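Local atomic coordinates of Lmo0794 protein (Listeria monocytogenes, PDB entry 3EW7), a protein that is of unknown function but probably binds NAD or NADP through its Rossmann-type fold and may act as an oxidoreductase. Residues Ile6-Arg11 with Arg15-Ala20; Val64-Tyr69 with Asp196-Pro201. The protein carries 3 engineered substitutions. All blocks are in the same frame, centred on the assembly; numbering follows the deposited sequence.

Contact 1: Ile6-Arg11 with Arg15-Ala20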
loop_
_atom_site.group_PDB
_atom_site.type_symbol
_atom_site.label_atom_id
_atom_site.label_comp_id
_atom_site.label_asym_id
_atom_site.label_seq_id
_atom_site.Cartn_x
_atom_site.Cartn_y
_atom_site.Cartn_z
ATOM N N ILE A 6 4.171 3.256 -0.076
ATOM C CA ILE A 6 4.224 3.662 -1.470
ATOM C C ILE A 6 2.920 4.402 -1.751
ATOM O O ILE A 6 1.831 3.863 -1.522
ATOM C CB ILE A 6 4.316 2.443 -2.400
ATOM C CG1 ILE A 6 5.623 1.693 -2.131
ATOM C CG2 ILE A 6 4.231 2.884 -3.852
ATOM C CD1 ILE A 6 5.670 0.298 -2.721
ATOM N N GLY A 7 3.040 5.632 -2.242
ATOM C CA GLY A 7 1.871 6.440 -2.538
ATOM C C GLY A 7 1.467 7.252 -1.324
ATOM O O GLY A 7 0.288 7.575 -1.143
ATOM N N ALA A 8 2.456 7.595 -0.501
ATOM C CA ALA A 8 2.228 8.340 0.730
ATOM C C ALA A 8 1.743 9.767 0.550
ATOM O O ALA A 8 1.749 10.549 1.503
ATOM C CB ALA A 8 3.495 8.329 1.570
ATOM N N THR A 9 1.320 10.103 -0.663
ATOM C CA THR A 9 0.825 11.440 -0.973
ATOM C C THR A 9 -0.664 11.426 -1.295
ATOM O O THR A 9 -1.377 12.382 -1.004
ATOM C CB THR A 9 1.601 12.033 -2.160
ATOM O OG1 THR A 9 2.778 12.685 -1.668
ATOM C CG2 THR A 9 0.737 13.019 -2.944
ATOM N N GLY A 10 -1.125 10.332 -1.893
ATOM C CA GLY A 10 -2.525 10.201 -2.249
ATOM C C GLY A 10 -3.442 10.089 -1.046
ATOM O O GLY A 10 -2.996 9.919 0.087
ATOM N N ARG A 11 -4.740 10.173 -1.309
ATOM C CA ARG A 11 -5.766 10.112 -0.277
ATOM C C ARG A 11 -5.556 8.996 0.733
ATOM O O ARG A 11 -5.360 9.248 1.914
ATOM C CB ARG A 11 -7.147 9.946 -0.917
ATOM C CG ARG A 11 -8.314 9.880 0.067
ATOM C CD ARG A 11 -9.093 11.193 0.104
ATOM N NE ARG A 11 -10.307 11.119 0.924
ATOM C CZ ARG A 11 -11.437 10.512 0.554
ATOM N NH1 ARG A 11 -11.526 9.914 -0.633
ATOM N NH2 ARG A 11 -12.482 10.508 1.373
ATOM N N ARG A 15 -3.254 8.986 4.825
ATOM C CA ARG A 15 -3.730 8.708 6.174
ATOM C C ARG A 15 -3.008 7.489 6.694
ATOM O O ARG A 15 -2.514 7.492 7.816
ATOM C CB ARG A 15 -5.235 8.420 6.200
ATOM C CG ARG A 15 -6.025 8.955 5.020
ATOM C CD ARG A 15 -6.510 10.389 5.204
ATOM N NE ARG A 15 -6.217 10.931 6.530
ATOM C CZ ARG A 15 -5.303 11.869 6.771
ATOM N NH1 ARG A 15 -4.583 12.378 5.773
ATOM N NH2 ARG A 15 -5.114 12.299 8.012
ATOM N N ILE A 16 -2.959 6.440 5.881
ATOM C CA ILE A 16 -2.284 5.231 6.295
ATOM C C ILE A 16 -0.967 5.628 6.940
ATOM O O ILE A 16 -0.566 5.075 7.962
ATOM C CB ILE A 16 -2.033 4.301 5.111
ATOM C CG1 ILE A 16 -3.376 3.737 4.632
ATOM C CG2 ILE A 16 -1.080 3.188 5.513
ATOM C CD1 ILE A 16 -3.268 2.658 3.572
ATOM N N LEU A 17 -0.316 6.626 6.367
ATOM C CA LEU A 17 0.946 7.085 6.913
ATOM C C LEU A 17 0.739 7.764 8.248
ATOM O O LEU A 17 1.430 7.438 9.214
ATOM C CB LEU A 17 1.646 8.036 5.939
ATOM C CG LEU A 17 2.951 8.640 6.471
ATOM C CD1 LEU A 17 3.999 8.764 5.371
ATOM C CD2 LEU A 17 2.638 9.994 7.107
ATOM N N GLU A 18 -0.198 8.710 8.311
ATOM C CA GLU A 18 -0.473 9.410 9.572
ATOM C C GLU A 18 -0.764 8.417 10.690
ATOM O O GLU A 18 -0.079 8.405 11.710
ATOM C CB GLU A 18 -1.664 10.374 9.430
ATOM C CG GLU A 18 -1.322 11.724 8.796
ATOM C CD GLU A 18 -0.115 12.395 9.454
ATOM O OE1 GLU A 18 -0.101 12.527 10.703
ATOM O OE2 GLU A 18 0.820 12.793 8.716
ATOM N N GLU A 19 -1.786 7.591 10.473
ATOM C CA GLU A 19 -2.215 6.555 11.415
ATOM C C GLU A 19 -1.020 5.722 11.869
ATOM O O GLU A 19 -0.888 5.394 13.050
ATOM C CB GLU A 19 -3.254 5.645 10.744
ATOM C CG GLU A 19 -3.855 4.578 11.641
ATOM C CD GLU A 19 -4.622 5.167 12.807
ATOM O OE1 GLU A 19 -5.264 6.216 12.607
ATOM O OE2 GLU A 19 -4.595 4.583 13.910
ATOM N N ALA A 20 -0.152 5.378 10.926
ATOM C CA ALA A 20 1.019 4.593 11.260
ATOM C C ALA A 20 1.951 5.368 12.198
ATOM O O ALA A 20 2.313 4.883 13.277
ATOM C CB ALA A 20 1.746 4.198 9.993
#

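Contact 2: Val64-Tyr69 with Asp196-Pro201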
loop_
_atom_site.group_PDB
_atom_site.type_symbol
_atom_site.label_atom_id
_atom_site.label_comp_id
_atom_site.label_asym_id
_atom_site.label_seq_id
_atom_site.Cartn_x
_atom_site.Cartn_y
_atom_site.Cartn_z
ATOM N N VAL A 64 7.111 -3.972 6.807
ATOM C CA VAL A 64 5.892 -3.957 6.012
ATOM C C VAL A 64 5.951 -2.891 4.942
ATOM O O VAL A 64 6.399 -1.778 5.186
ATOM C CB VAL A 64 4.646 -3.656 6.870
ATOM C CG1 VAL A 64 3.446 -3.372 5.963
ATOM C CG2 VAL A 64 4.335 -4.841 7.768
ATOM N N VAL A 65 5.495 -3.240 3.751
ATOM C CA VAL A 65 5.450 -2.286 2.654
ATOM C C VAL A 65 3.991 -2.152 2.209
ATOM O O VAL A 65 3.397 -3.104 1.686
ATOM C CB VAL A 65 6.315 -2.749 1.458
ATOM C CG1 VAL A 65 6.193 -1.758 0.311
ATOM C CG2 VAL A 65 7.767 -2.872 1.881
ATOM N N VAL A 66 3.412 -0.979 2.448
ATOM C CA VAL A 66 2.033 -0.716 2.050
ATOM C C VAL A 66 2.011 -0.195 0.627
ATOM O O VAL A 66 2.554 0.866 0.345
ATOM C CB VAL A 66 1.359 0.338 2.947
ATOM C CG1 VAL A 66 0.008 0.731 2.354
ATOM C CG2 VAL A 66 1.160 -0.220 4.341
ATOM N N ASP A 67 1.390 -0.950 -0.269
ATOM C CA ASP A 67 1.299 -0.523 -1.652
ATOM C C ASP A 67 0.019 0.281 -1.832
ATOM O O ASP A 67 -1.063 -0.279 -2.046
ATOM C CB ASP A 67 1.311 -1.726 -2.608
ATOM C CG ASP A 67 1.263 -1.305 -4.080
ATOM O OD1 ASP A 67 1.352 -0.088 -4.358
ATOM O OD2 ASP A 67 1.142 -2.192 -4.956
ATOM N N ALA A 68 0.147 1.595 -1.703
ATOM C CA ALA A 68 -0.983 2.482 -1.877
ATOM C C ALA A 68 -0.657 3.303 -3.119
ATOM O O ALA A 68 -0.548 4.533 -3.081
ATOM C CB ALA A 68 -1.135 3.366 -0.675
ATOM N N TYR A 69 -0.479 2.596 -4.226
ATOM C CA TYR A 69 -0.151 3.211 -5.497
ATOM C C TYR A 69 -1.399 3.754 -6.169
ATOM O O TYR A 69 -2.488 3.186 -6.034
ATOM C CB TYR A 69 0.494 2.171 -6.399
ATOM C CG TYR A 69 0.988 2.700 -7.719
ATOM C CD1 TYR A 69 2.148 3.469 -7.790
ATOM C CD2 TYR A 69 0.337 2.371 -8.912
ATOM C CE1 TYR A 69 2.657 3.889 -9.015
ATOM C CE2 TYR A 69 0.835 2.788 -10.140
ATOM C CZ TYR A 69 1.994 3.541 -10.182
ATOM O OH TYR A 69 2.515 3.926 -11.392
ATOM N N ASP A 196 -4.514 -2.001 11.739
ATOM C CA ASP A 196 -4.897 -3.054 12.671
ATOM C C ASP A 196 -4.335 -4.371 12.132
ATOM O O ASP A 196 -3.690 -5.132 12.861
ATOM C CB ASP A 196 -6.425 -3.172 12.789
ATOM C CG ASP A 196 -7.012 -2.179 13.772
ATOM O OD1 ASP A 196 -6.261 -1.737 14.673
ATOM O OD2 ASP A 196 -8.217 -1.848 13.652
ATOM N N GLU A 197 -4.590 -4.601 10.843
ATOM C CA GLU A 197 -4.151 -5.782 10.139
ATOM C C GLU A 197 -2.593 -5.904 10.162
ATOM O O GLU A 197 -2.070 -7.021 10.152
ATOM C CB GLU A 197 -4.662 -5.760 8.690
ATOM C CG GLU A 197 -4.273 -6.978 7.896
ATOM C CD GLU A 197 -4.626 -8.263 8.619
ATOM O OE1 GLU A 197 -5.579 -8.254 9.436
ATOM O OE2 GLU A 197 -3.961 -9.286 8.360
ATOM N N ILE A 198 -1.875 -4.774 10.242
ATOM C CA ILE A 198 -0.419 -4.747 10.265
ATOM C C ILE A 198 0.124 -5.158 11.650
ATOM O O ILE A 198 1.126 -5.908 11.770
ATOM C CB ILE A 198 0.076 -3.352 9.926
ATOM C CG1 ILE A 198 -0.113 -3.057 8.446
ATOM C CG2 ILE A 198 1.512 -3.197 10.321
ATOM C CD1 ILE A 198 0.349 -1.694 7.994
ATOM N N GLU A 199 -0.547 -4.688 12.696
ATOM C CA GLU A 199 -0.176 -4.982 14.084
ATOM C C GLU A 199 -0.689 -6.361 14.578
ATOM O O GLU A 199 -0.037 -7.071 15.366
ATOM C CB GLU A 199 -0.732 -3.840 14.957
ATOM C CG GLU A 199 -0.213 -2.407 14.649
ATOM C CD GLU A 199 -0.695 -1.334 15.650
ATOM O OE1 GLU A 199 -1.875 -1.331 16.058
ATOM O OE2 GLU A 199 0.097 -0.446 16.010
ATOM N N ARG A 200 -1.861 -6.737 14.087
ATOM C CA ARG A 200 -2.451 -8.005 14.461
ATOM C C ARG A 200 -2.994 -8.744 13.250
ATOM O O ARG A 200 -4.203 -8.850 13.045
ATOM C CB ARG A 200 -3.544 -7.780 15.503
ATOM C CG ARG A 200 -3.031 -7.374 16.888
ATOM C CD ARG A 200 -4.072 -6.584 17.684
ATOM N NE ARG A 200 -3.584 -5.233 17.963
ATOM C CZ ARG A 200 -3.925 -4.143 17.277
ATOM N NH1 ARG A 200 -4.774 -4.222 16.258
ATOM N NH2 ARG A 200 -3.404 -2.970 17.611
ATOM N N PRO A 201 -2.060 -9.334 12.448
ATOM C CA PRO A 201 -2.372 -10.091 11.235
ATOM C C PRO A 201 -3.506 -11.100 11.376
ATOM O O PRO A 201 -3.511 -11.934 12.284
ATOM C CB PRO A 201 -1.054 -10.779 10.917
ATOM C CG PRO A 201 -0.048 -9.826 11.437
ATOM C CD PRO A 201 -0.624 -9.439 12.760
#

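Contact 1: Ile6-Arg11 with Arg15-Ala20
The methyl group of Ala-8 meets one delta methyl of Leu-17: CB of Ala-8 lies 3.9 Å from CD1 of Leu-17, the sole apolar side-chain pair between Ile-6–Arg-11 and Arg-15–Ala-20. Leu-17 starts out toward the loop, and with CG opposite the backbone N (chi1 176°) it carries CD1 across to the smaller partner. A single methyl suits Ala-8, whose loop passes close to the helix. Two residues earlier in the helix, CG and CD of Arg-15 lie by the carbonyl O of Arg-11, with CD of Arg-15 3.7 Å from O of Arg-11. Bends at chi2 and chi3 fold the Arg-15 chain, and NE of Arg-11 and NE of Arg-15 stay 6.9 Å apart.

Gly-7 and Gly-10 open the GxxGxxG pattern of Rossmann folds, where such a loop normally receives the dinucleotide pyrophosphate. At Gly-7 (phi 90°, psi 30°) a CB would press on the carbonyl O of Ile-6, while Gly-10 is the N-cap residue. Their turn is tied by Gly-10 N to Gly-7 O, 3.2 Å. The loop joins strand 2-6 to helix 11-22; Ala-8 and Leu-17 also touch strand 26-31, and both arginines rest on Met-187 of helix 187-199.

Contact 2: Val64-Tyr69 with Asp196-Pro201
Ile-198 reaches from its helix to Val-64 and Val-66, two strand residues of the same face, and the meeting is wholly apolar. Its CD1 carries most of the contact, lying 4.0 Å from CG2 of Val-66 and 4.1 Å from CG1 of Val-64. The shorter branch adds a second touch on Val-64, with CG2 of Ile-198 4.1 Å from CG2 of Val-64. The CB atoms of Val-64 and Ile-198 each point to the other segment and their side chains meet at a slant, whereas Val-66 lies nearly perpendicular to the isoleucine. The extended outer torsion of Ile-198 (chi2 -180°) holds CD1 far from its own backbone, a reach that suits isoleucine for bridging helix and sheet; the compact branched valines suit the strand.

This is helix-on-sheet packing within a Rossmann fold. Strand 64-67 lies between strands 2-6 and 97-101 of the parallel sheet, and helix 187-199 covers one face. Val-65 turns the other way, while Asp-67 touches Leu-83 and Leu-86 of helix 79-90.

Charged interactions gather at the C-terminal end of helix 187-199. Arg-200, the first residue to leave helical geometry, pairs through NH2 with OE1 of Glu-199 at 2.7 Å and more weakly through NH1 with OD1 of Asp-196 at 3.3 Å. Asp-196 comes to the guanidinium edge in its plane, while CB of Glu-199 lies over one face. Arg-23 bridges to both acids as well, so two arginines share these carboxylates.

Among the hydrogen bonds, Arg-200 N makes a helical i to i-4 bond to Asp-196 O at 2.7 Å. Beyond the strand, Tyr-69 N makes a weak, bent bond to OD1 of the buried Asp-67.

Overall arrangement
Contact 2 is fully buried, while contact 1 is only partly so: its Ala-8 and Leu-17 are inside, but its arginines lie nearer the surface. Contact 1 is local, joining a glycine-rich loop to the helix it starts; contact 2 brings together a strand and a helix far apart in sequence. The two meet in the sheet, where Ile-6 N and O probably hydrogen-bond to Val-66 O and Ala-68 N, and Ile-16 packs on Val-66. Helix 187-199 belongs to both settings, touching helix 11-22. Contact 1 pairs one small apolar touch with an arginine's aliphatic chain at a carbonyl; contact 2 packs isoleucine on valines, with ion pairs at the helix end beside it.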